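Local coordinates for protein nidogen-1 (Mus musculus, PDB 1GL4) that serves in basement membranes as a sulfated glycoprotein tightly associated with laminin, binds collagen IV and perlecan, and probably takes part in cell-matrix interactions, at residues 55-59 and 69-73; 102-108 and 266-270; 178-184 and 207-213. All coordinates share one frame; numbering follows the deposited sequence.

Contact 1. Residues 55-59 and 69-73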
loop_
_atom_site.group_PDB
_atom_site.type_symbol
_atom_site.label_atom_id
_atom_site.label_comp_id
_atom_site.label_asym_id
_atom_site.label_seq_id
_atom_site.Cartn_x
_atom_site.Cartn_y
_atom_site.Cartn_z
ATOM N N LYS A 55 -1.401 12.115 -7.744
ATOM C CA LYS A 55 -0.325 12.423 -8.675
ATOM C C LYS A 55 1.036 12.347 -7.991
ATOM O O LYS A 55 1.142 12.481 -6.767
ATOM C CB LYS A 55 -0.520 13.825 -9.256
ATOM C CG LYS A 55 -1.705 13.963 -10.198
ATOM C CD LYS A 55 -1.492 13.173 -11.483
ATOM C CE LYS A 55 -2.612 13.451 -12.483
ATOM N NZ LYS A 55 -2.412 12.724 -13.773
ATOM N N VAL A 56 2.075 12.132 -8.793
ATOM C CA VAL A 56 3.432 12.041 -8.282
ATOM C C VAL A 56 4.375 12.902 -9.115
ATOM O O VAL A 56 4.365 12.831 -10.345
ATOM C CB VAL A 56 3.969 10.592 -8.336
ATOM C CG1 VAL A 56 5.379 10.553 -7.771
ATOM C CG2 VAL A 56 3.043 9.647 -7.564
ATOM N N LYS A 57 5.179 13.720 -8.442
ATOM C CA LYS A 57 6.154 14.555 -9.139
ATOM C C LYS A 57 7.490 14.362 -8.443
ATOM O O LYS A 57 7.546 14.205 -7.220
ATOM C CB LYS A 57 5.763 16.042 -9.104
ATOM C CG LYS A 57 5.981 16.720 -7.764
ATOM C CD LYS A 57 5.904 18.250 -7.864
ATOM C CE LYS A 57 4.513 18.747 -8.243
ATOM N NZ LYS A 57 4.426 20.245 -8.182
ATOM N N GLY A 58 8.565 14.365 -9.219
ATOM C CA GLY A 58 9.875 14.183 -8.630
ATOM C C GLY A 58 11.007 14.907 -9.339
ATOM O O GLY A 58 10.904 15.269 -10.512
ATOM N N ARG A 59 12.081 15.126 -8.591
ATOM C CA ARG A 59 13.302 15.774 -9.069
ATOM C C ARG A 59 14.365 14.935 -8.368
ATOM O O ARG A 59 14.737 15.217 -7.227
ATOM C CB ARG A 59 13.359 17.228 -8.587
ATOM C CG ARG A 59 14.614 17.992 -8.997
ATOM C CD ARG A 59 14.635 19.375 -8.351
ATOM N NE ARG A 59 15.909 20.068 -8.540
ATOM C CZ ARG A 59 16.333 20.557 -9.701
ATOM N NH1 ARG A 59 15.583 20.432 -10.788
ATOM N NH2 ARG A 59 17.508 21.172 -9.774
ATOM N N VAL A 69 16.591 13.701 -12.857
ATOM C CA VAL A 69 15.526 13.191 -13.711
ATOM C C VAL A 69 14.289 13.869 -13.128
ATOM O O VAL A 69 14.064 13.827 -11.917
ATOM C CB VAL A 69 15.374 11.663 -13.593
ATOM C CG1 VAL A 69 14.166 11.189 -14.405
ATOM C CG2 VAL A 69 16.649 10.978 -14.080
ATOM N N VAL A 70 13.500 14.504 -13.984
ATOM C CA VAL A 70 12.315 15.211 -13.532
ATOM C C VAL A 70 11.048 14.670 -14.167
ATOM O O VAL A 70 10.996 14.443 -15.373
ATOM C CB VAL A 70 12.419 16.723 -13.863
ATOM C CG1 VAL A 70 11.190 17.465 -13.353
ATOM C CG2 VAL A 70 13.682 17.303 -13.241
ATOM N N PHE A 71 10.030 14.439 -13.349
ATOM C CA PHE A 71 8.763 13.967 -13.874
ATOM C C PHE A 71 7.611 14.571 -13.086
ATOM O O PHE A 71 7.679 14.725 -11.869
ATOM C CB PHE A 71 8.703 12.433 -13.884
ATOM C CG PHE A 71 8.961 11.791 -12.550
ATOM C CD1 PHE A 71 7.925 11.594 -11.644
ATOM C CD2 PHE A 71 10.238 11.354 -12.212
ATOM C CE1 PHE A 71 8.154 10.966 -10.419
ATOM C CE2 PHE A 71 10.479 10.727 -10.988
ATOM C CZ PHE A 71 9.433 10.533 -10.090
ATOM N N GLU A 72 6.569 14.954 -13.806
ATOM C CA GLU A 72 5.394 15.551 -13.199
ATOM C C GLU A 72 4.157 14.926 -13.828
ATOM O O GLU A 72 4.214 14.400 -14.941
ATOM C CB GLU A 72 5.413 17.067 -13.424
ATOM C CG GLU A 72 6.614 17.752 -12.770
ATOM C CD GLU A 72 6.909 19.125 -13.351
ATOM O OE1 GLU A 72 7.122 19.216 -14.579
ATOM O OE2 GLU A 72 6.937 20.108 -12.579
ATOM N N ASN A 73 3.050 14.964 -13.100
ATOM C CA ASN A 73 1.790 14.411 -13.579
ATOM C C ASN A 73 1.786 12.885 -13.709
ATOM O O ASN A 73 0.998 12.327 -14.473
ATOM C CB ASN A 73 1.413 15.044 -14.922
ATOM C CG ASN A 73 0.004 14.693 -15.352
ATOM O OD1 ASN A 73 -0.965 14.992 -14.649
ATOM N ND2 ASN A 73 -0.121 14.053 -16.510
HETATM O O HOH W 1 6.499 21.301 -9.867
#

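Contact 2. Residues 102-108 and 266-270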
loop_
_atom_site.group_PDB
_atom_site.type_symbol
_atom_site.label_atom_id
_atom_site.label_comp_id
_atom_site.label_asym_id
_atom_site.label_seq_id
_atom_site.Cartn_x
_atom_site.Cartn_y
_atom_site.Cartn_z
ATOM N N LEU A 102 14.549 3.274 -8.030
ATOM C CA LEU A 102 13.508 3.539 -7.034
ATOM C C LEU A 102 12.975 2.232 -6.431
ATOM O O LEU A 102 12.172 2.248 -5.491
ATOM C CB LEU A 102 12.343 4.310 -7.666
ATOM C CG LEU A 102 12.635 5.697 -8.252
ATOM C CD1 LEU A 102 11.384 6.235 -8.923
ATOM C CD2 LEU A 102 13.103 6.637 -7.155
ATOM N N LEU A 103 13.433 1.101 -6.964
ATOM C CA LEU A 103 12.976 -0.208 -6.493
ATOM C C LEU A 103 13.043 -0.461 -4.988
ATOM O O LEU A 103 12.152 -1.093 -4.424
ATOM C CB LEU A 103 13.724 -1.328 -7.230
ATOM C CG LEU A 103 13.234 -1.614 -8.658
ATOM C CD1 LEU A 103 14.134 -2.641 -9.328
ATOM C CD2 LEU A 103 11.792 -2.118 -8.609
ATOM N N PRO A 104 14.099 0.018 -4.312
ATOM C CA PRO A 104 14.179 -0.221 -2.866
ATOM C C PRO A 104 13.188 0.601 -2.037
ATOM O O PRO A 104 12.957 0.301 -0.868
ATOM C CB PRO A 104 15.624 0.163 -2.524
ATOM C CG PRO A 104 16.356 0.033 -3.834
ATOM C CD PRO A 104 15.359 0.582 -4.819
ATOM N N LEU A 105 12.597 1.622 -2.649
ATOM C CA LEU A 105 11.686 2.523 -1.941
ATOM C C LEU A 105 10.233 2.083 -1.767
ATOM O O LEU A 105 9.308 2.874 -1.971
ATOM C CB LEU A 105 11.722 3.898 -2.612
ATOM C CG LEU A 105 13.134 4.442 -2.869
ATOM C CD1 LEU A 105 13.053 5.766 -3.616
ATOM C CD2 LEU A 105 13.863 4.613 -1.549
ATOM N N ALA A 106 10.035 0.837 -1.358
ATOM C CA ALA A 106 8.698 0.305 -1.138
ATOM C C ALA A 106 7.853 1.173 -0.192
ATOM O O ALA A 106 6.630 1.219 -0.323
ATOM C CB ALA A 106 8.790 -1.115 -0.597
ATOM N N PRO A 107 8.489 1.850 0.789
ATOM C CA PRO A 107 7.730 2.698 1.717
ATOM C C PRO A 107 6.917 3.808 1.044
ATOM O O PRO A 107 6.081 4.449 1.687
ATOM C CB PRO A 107 8.812 3.246 2.644
ATOM C CG PRO A 107 9.766 2.097 2.729
ATOM C CD PRO A 107 9.871 1.669 1.274
ATOM N N ILE A 108 7.168 4.052 -0.240
ATOM C CA ILE A 108 6.398 5.057 -0.964
ATOM C C ILE A 108 4.952 4.561 -0.957
ATOM O O ILE A 108 4.017 5.334 -0.756
ATOM C CB ILE A 108 6.892 5.220 -2.425
ATOM C CG1 ILE A 108 8.189 6.032 -2.448
ATOM C CG2 ILE A 108 5.828 5.910 -3.272
ATOM C CD1 ILE A 108 8.805 6.153 -3.839
ATOM N N ILE A 266 6.151 1.073 -15.631
ATOM C CA ILE A 266 5.365 1.085 -14.413
ATOM C C ILE A 266 6.132 0.515 -13.233
ATOM O O ILE A 266 6.816 -0.500 -13.350
ATOM C CB ILE A 266 4.050 0.295 -14.617
ATOM C CG1 ILE A 266 3.251 0.252 -13.317
ATOM C CG2 ILE A 266 4.363 -1.106 -15.121
ATOM C CD1 ILE A 266 1.852 -0.311 -13.492
ATOM N N LEU A 267 6.022 1.199 -12.099
ATOM C CA LEU A 267 6.678 0.795 -10.865
ATOM C C LEU A 267 5.597 0.183 -9.968
ATOM O O LEU A 267 4.544 0.790 -9.768
ATOM C CB LEU A 267 7.294 2.035 -10.208
ATOM C CG LEU A 267 8.108 1.966 -8.921
ATOM C CD1 LEU A 267 9.380 1.145 -9.115
ATOM C CD2 LEU A 267 8.457 3.396 -8.508
ATOM N N ARG A 268 5.857 -1.012 -9.438
ATOM C CA ARG A 268 4.891 -1.705 -8.582
ATOM C C ARG A 268 5.441 -2.088 -7.202
ATOM O O ARG A 268 6.574 -2.570 -7.080
ATOM C CB ARG A 268 4.379 -2.968 -9.294
ATOM C CG ARG A 268 3.660 -2.708 -10.626
ATOM C CD ARG A 268 3.258 -4.015 -11.311
ATOM N NE ARG A 268 2.489 -3.803 -12.539
ATOM C CZ ARG A 268 1.246 -3.325 -12.573
ATOM N NH1 ARG A 268 0.622 -3.006 -11.446
ATOM N NH2 ARG A 268 0.621 -3.162 -13.734
ATOM N N TYR A 269 4.630 -1.863 -6.168
ATOM C CA TYR A 269 4.993 -2.186 -4.787
ATOM C C TYR A 269 3.834 -2.948 -4.135
ATOM O O TYR A 269 2.677 -2.552 -4.279
ATOM C CB TYR A 269 5.224 -0.909 -3.965
ATOM C CG TYR A 269 6.336 0.005 -4.427
ATOM C CD1 TYR A 269 6.116 1.378 -4.550
ATOM C CD2 TYR A 269 7.629 -0.476 -4.654
ATOM C CE1 TYR A 269 7.148 2.255 -4.877
ATOM C CE2 TYR A 269 8.676 0.400 -4.981
ATOM C CZ TYR A 269 8.425 1.760 -5.086
ATOM O OH TYR A 269 9.441 2.643 -5.373
ATOM N N ALA A 270 4.134 -4.031 -3.421
ATOM C CA ALA A 270 3.088 -4.789 -2.739
ATOM C C ALA A 270 3.600 -5.300 -1.396
ATOM O O ALA A 270 4.739 -5.753 -1.294
ATOM C CB ALA A 270 2.627 -5.962 -3.604
#

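Contact 3. Residues 178-184 and 207-213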
loop_
_atom_site.group_PDB
_atom_site.type_symbol
_atom_site.label_atom_id
_atom_site.label_comp_id
_atom_site.label_asym_id
_atom_site.label_seq_id
_atom_site.Cartn_x
_atom_site.Cartn_y
_atom_site.Cartn_z
ATOM N N PRO A 178 21.694 -0.872 -11.410
ATOM C CA PRO A 178 21.877 -1.292 -12.806
ATOM C C PRO A 178 20.574 -1.549 -13.557
ATOM O O PRO A 178 19.629 -2.095 -13.002
ATOM C CB PRO A 178 22.708 -2.571 -12.679
ATOM C CG PRO A 178 23.511 -2.331 -11.426
ATOM C CD PRO A 178 22.469 -1.733 -10.498
ATOM N N TYR A 179 20.534 -1.151 -14.825
ATOM C CA TYR A 179 19.357 -1.374 -15.656
ATOM C C TYR A 179 19.075 -2.877 -15.718
ATOM O O TYR A 179 19.984 -3.679 -15.965
ATOM C CB TYR A 179 19.601 -0.849 -17.081
ATOM C CG TYR A 179 19.305 0.623 -17.299
ATOM C CD1 TYR A 179 19.396 1.546 -16.253
ATOM C CD2 TYR A 179 18.963 1.100 -18.566
ATOM C CE1 TYR A 179 19.156 2.909 -16.466
ATOM C CE2 TYR A 179 18.724 2.456 -18.790
ATOM C CZ TYR A 179 18.822 3.355 -17.737
ATOM O OH TYR A 179 18.590 4.693 -17.959
ATOM N N GLY A 180 17.824 -3.257 -15.479
ATOM C CA GLY A 180 17.457 -4.661 -15.542
ATOM C C GLY A 180 17.664 -5.466 -14.274
ATOM O O GLY A 180 17.346 -6.653 -14.236
ATOM N N ALA A 181 18.197 -4.833 -13.235
ATOM C CA ALA A 181 18.421 -5.518 -11.971
ATOM C C ALA A 181 17.104 -5.613 -11.200
ATOM O O ALA A 181 16.129 -4.932 -11.535
ATOM C CB ALA A 181 19.465 -4.761 -11.148
ATOM N N SER A 182 17.072 -6.468 -10.182
ATOM C CA SER A 182 15.880 -6.634 -9.354
ATOM C C SER A 182 16.269 -6.420 -7.890
ATOM O O SER A 182 17.455 -6.417 -7.558
ATOM C CB SER A 182 15.284 -8.033 -9.555
ATOM O OG SER A 182 16.255 -9.041 -9.327
ATOM N N VAL A 183 15.274 -6.243 -7.020
ATOM C CA VAL A 183 15.520 -5.999 -5.597
ATOM C C VAL A 183 14.649 -6.867 -4.678
ATOM O O VAL A 183 13.487 -7.137 -4.981
ATOM C CB VAL A 183 15.263 -4.498 -5.263
ATOM C CG1 VAL A 183 15.247 -4.282 -3.766
ATOM C CG2 VAL A 183 16.337 -3.632 -5.908
ATOM N N HIS A 184 15.213 -7.297 -3.552
ATOM C CA HIS A 184 14.475 -8.118 -2.592
ATOM C C HIS A 184 14.519 -7.557 -1.171
ATOM O O HIS A 184 15.577 -7.167 -0.673
ATOM C CB HIS A 184 15.016 -9.549 -2.565
ATOM C CG HIS A 184 14.324 -10.428 -1.568
ATOM N ND1 HIS A 184 12.979 -10.727 -1.643
ATOM C CD2 HIS A 184 14.785 -11.054 -0.458
ATOM C CE1 HIS A 184 12.642 -11.498 -0.625
ATOM N NE2 HIS A 184 13.720 -11.712 0.110
ATOM N N TYR A 207 18.487 -4.255 2.175
ATOM C CA TYR A 207 17.796 -4.758 0.998
ATOM C C TYR A 207 18.847 -5.387 0.092
ATOM O O TYR A 207 20.029 -5.030 0.151
ATOM C CB TYR A 207 17.043 -3.626 0.284
ATOM C CG TYR A 207 17.902 -2.466 -0.173
ATOM C CD1 TYR A 207 18.432 -2.433 -1.458
ATOM C CD2 TYR A 207 18.193 -1.406 0.688
ATOM C CE1 TYR A 207 19.233 -1.372 -1.883
ATOM C CE2 TYR A 207 19.000 -0.343 0.275
ATOM C CZ TYR A 207 19.517 -0.335 -1.007
ATOM O OH TYR A 207 20.347 0.686 -1.411
ATOM N N THR A 208 18.424 -6.336 -0.730
ATOM C CA THR A 208 19.351 -7.026 -1.615
ATOM C C THR A 208 19.138 -6.685 -3.077
ATOM O O THR A 208 18.003 -6.627 -3.543
ATOM C CB THR A 208 19.217 -8.549 -1.459
ATOM O OG1 THR A 208 19.502 -8.914 -0.107
ATOM C CG2 THR A 208 20.191 -9.279 -2.398
ATOM N N VAL A 209 20.240 -6.460 -3.792
ATOM C CA VAL A 209 20.190 -6.153 -5.219
ATOM C C VAL A 209 20.708 -7.338 -6.035
ATOM O O VAL A 209 21.854 -7.764 -5.871
ATOM C CB VAL A 209 21.053 -4.920 -5.575
ATOM C CG1 VAL A 209 21.017 -4.678 -7.078
ATOM C CG2 VAL A 209 20.548 -3.689 -4.833
ATOM N N MET A 210 19.856 -7.874 -6.904
ATOM C CA MET A 210 20.232 -8.990 -7.766
ATOM C C MET A 210 20.573 -8.432 -9.150
ATOM O O MET A 210 19.783 -7.689 -9.743
ATOM C CB MET A 210 19.086 -9.994 -7.874
ATOM C CG MET A 210 18.707 -10.656 -6.558
ATOM S SD MET A 210 17.357 -11.849 -6.761
ATOM C CE MET A 210 18.279 -13.298 -7.325
ATOM N N GLU A 211 21.752 -8.787 -9.654
ATOM C CA GLU A 211 22.229 -8.319 -10.956
ATOM C C GLU A 211 21.356 -8.776 -12.131
ATOM O O GLU A 211 20.679 -9.798 -12.046
ATOM C CB GLU A 211 23.676 -8.777 -11.165
ATOM C CG GLU A 211 24.678 -8.101 -10.234
ATOM C CD GLU A 211 24.945 -6.651 -10.619
ATOM O OE1 GLU A 211 25.257 -6.410 -11.803
ATOM O OE2 GLU A 211 24.852 -5.754 -9.747
ATOM N N PRO A 212 21.373 -8.017 -13.245
ATOM C CA PRO A 212 20.598 -8.299 -14.461
ATOM C C PRO A 212 20.572 -9.773 -14.840
ATOM O O PRO A 212 21.615 -10.416 -14.951
ATOM C CB PRO A 212 21.290 -7.443 -15.516
ATOM C CG PRO A 212 21.703 -6.251 -14.735
ATOM C CD PRO A 212 22.261 -6.859 -13.460
ATOM N N ASP A 213 19.366 -10.295 -15.041
ATOM C CA ASP A 213 19.177 -11.697 -15.391
ATOM C C ASP A 213 19.662 -12.022 -16.802
ATOM O O ASP A 213 18.866 -12.130 -17.737
ATOM C CB ASP A 213 17.700 -12.068 -15.241
ATOM C CG ASP A 213 17.419 -13.508 -15.616
ATOM O OD1 ASP A 213 18.110 -14.408 -15.091
ATOM O OD2 ASP A 213 16.504 -13.737 -16.436
HETATM O O HOH W 2 17.105 -8.412 -16.101
HETATM O O HOH W 3 17.500 -9.621 -11.737
#

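Contact 1. Residues 55-59 and 69-73
The ammonium group of Lys-55 is held by two oxygens: NZ donates to Asn-73 OD1 at 2.8 Å and forms a salt bridge with Asp-75, just beyond the segment. The amide is met from above, the nitrogen standing 54° out of its carbonyl plane. Asn-73 has left-handed backbone angles, which asparagine tolerates better than most residues, and there the chain turns a corner. Its side chain nevertheless swings back to lie alongside that of Lys-55.

Further along, the segments pair regularly. Gly-58 N donates to Phe-71 O at 2.8 Å, and Phe-71 N returns a bond to Gly-58 O at 3.1 Å. Phe-71 O also receives a CA-H...O contact from Lys-57 CA, again at 3.1 Å. These bonds belong to the antiparallel hairpin of strands 49-62 and 69-81 in the nidogen G2 beta-barrel, a GFP-like fold; strand 164-171 continues the pairing beyond 55-59.

On the buried face Phe-71 has CG between its backbone N and carbonyl carbon (chi1 55°), a rotamer that brings the ring over Gly-58. Gly-58 CA lies 4.1 Å from the centroid of the Phe-71 ring, 16° off the normal, in a CH-pi contact. A beta carbon at Gly-58 would run into Phe-71 CZ, so glycine lets the ring lie on the backbone. Val-56 CG1 comes to the ring edge 3.9 Å from Phe-71 CE1, and Ile-94 adds packing from a loop. The other face suits long charged chains: Lys-57 and Glu-72 touch through their aliphatic parts, CB against CG, while their charged ends stay apart and share a water, which accepts from Lys-57 NZ at 2.9 Å and donates to Glu-72 OE2. Beside them, Val-70 CG1 rests against Gly-58 O.

Contact 2. Residues 102-108 and 266-270
Two donors grip the carbonyl oxygen of Leu-102 from opposite faces of its plane: Tyr-269 OH at 2.8 Å, 47° out of that plane, and Leu-105 N, which closes a type I beta turn. The turn lies inside the GFP-like G2 beta-barrel and leads into helix 107-115, while segment 266-270 is a strand of the wall. The strand alternates, so Leu-267 and Tyr-269 point to the turn and Arg-268, a residue involved in perlecan binding, points away and hydrogen-bonds to the other protein chain of the assembly.

Tyrosine suits its place because it offers an apolar ring to the core and still carries a hydroxyl for a buried carbonyl. Over one face of the ring sits Ala-106 CA, 3.9 Å from the Tyr-269 centroid, in a CH-pi contact. The short methyl of Ala-106 suits the close packing near Tyr-269 CD2 and on Val-258 of the wall. Ile-108 CB packs obliquely at CE1. Leu-267 CG points directly away from the backbone N (chi1 -178°), which extends the side chain inward and splits its branches: CD1 reaches Leu-103 CD2, whereas Leu-267 CD2 lies 4.1 Å from Leu-102 CB.

Contact 3. Residues 178-184 and 207-213
Four backbone hydrogen bonds tie Ser-182 to Met-210 and His-184 to Thr-208, both of them hydrogen-bonded pairs of an antiparallel ladder. Ser-182 N reaches Met-210 O at 3.0 Å and Met-210 N returns to Ser-182 O at 2.9 Å; His-184 and Thr-208 exchange the same two bonds. Between them the non-hydrogen-bonded pair Val-183 and Val-209 turns to the buried face, where their CG2 atoms lie 4.3 Å apart. Compact, beta-branched valines fit this inner layer.

The other face is more polar. A chi1 of 54° tucks Ser-182 OG back over its own backbone, within 3.3 Å of Met-210 CB, and a water links the hydroxyl to Glu-211 O.

Past the ladder the chains pack as loops. Pro-178 to Ala-181 form a type II turn, closed by Ala-181 N bonding to Pro-178 O, with Gly-180 at the third position, where positive phi suits glycine. The turn presents Tyr-179 O to Pro-212 CG at 3.3 Å, and the short methyl of Ala-181 fits against Met-210 O. A second water spans the open end, donating to Gly-180 O at 2.6 Å and accepting from Asp-213 N. Glu-211 bends back at chi2 so that OE2 passes near the Pro-178 ring, but its hydrogen-bond partner is His-221 NE2.

Strand 221-232 flanks Tyr-207, whose ring meets that of Tyr-225 and packs on Pro-104, while Val-183 rests on Leu-103. This is the open end of the hairpin formed by strands 182-195 and 198-210, two neighbouring staves in the wall of the GFP-like G2 barrel.

Overall arrangement
Contacts 1 and 3 each join the two strands of a hairpin in the barrel wall, with backbone hydrogen bonds, one buried apolar face and a more polar outer face. Water bridges two opposite charges in contact 1, but mostly loop backbone in contact 3. Contact 1 adds a lysine held by an amide and a carboxylate; contact 3 adds proline-rich loop packing. Contact 2 is wholly buried and joins an interior turn to the wall through leucine packing and one tyrosine hydroxyl. It touches contact 3 through its turn, whereas contact 1 stays separate, its centre about 15 Å from that of contact 2.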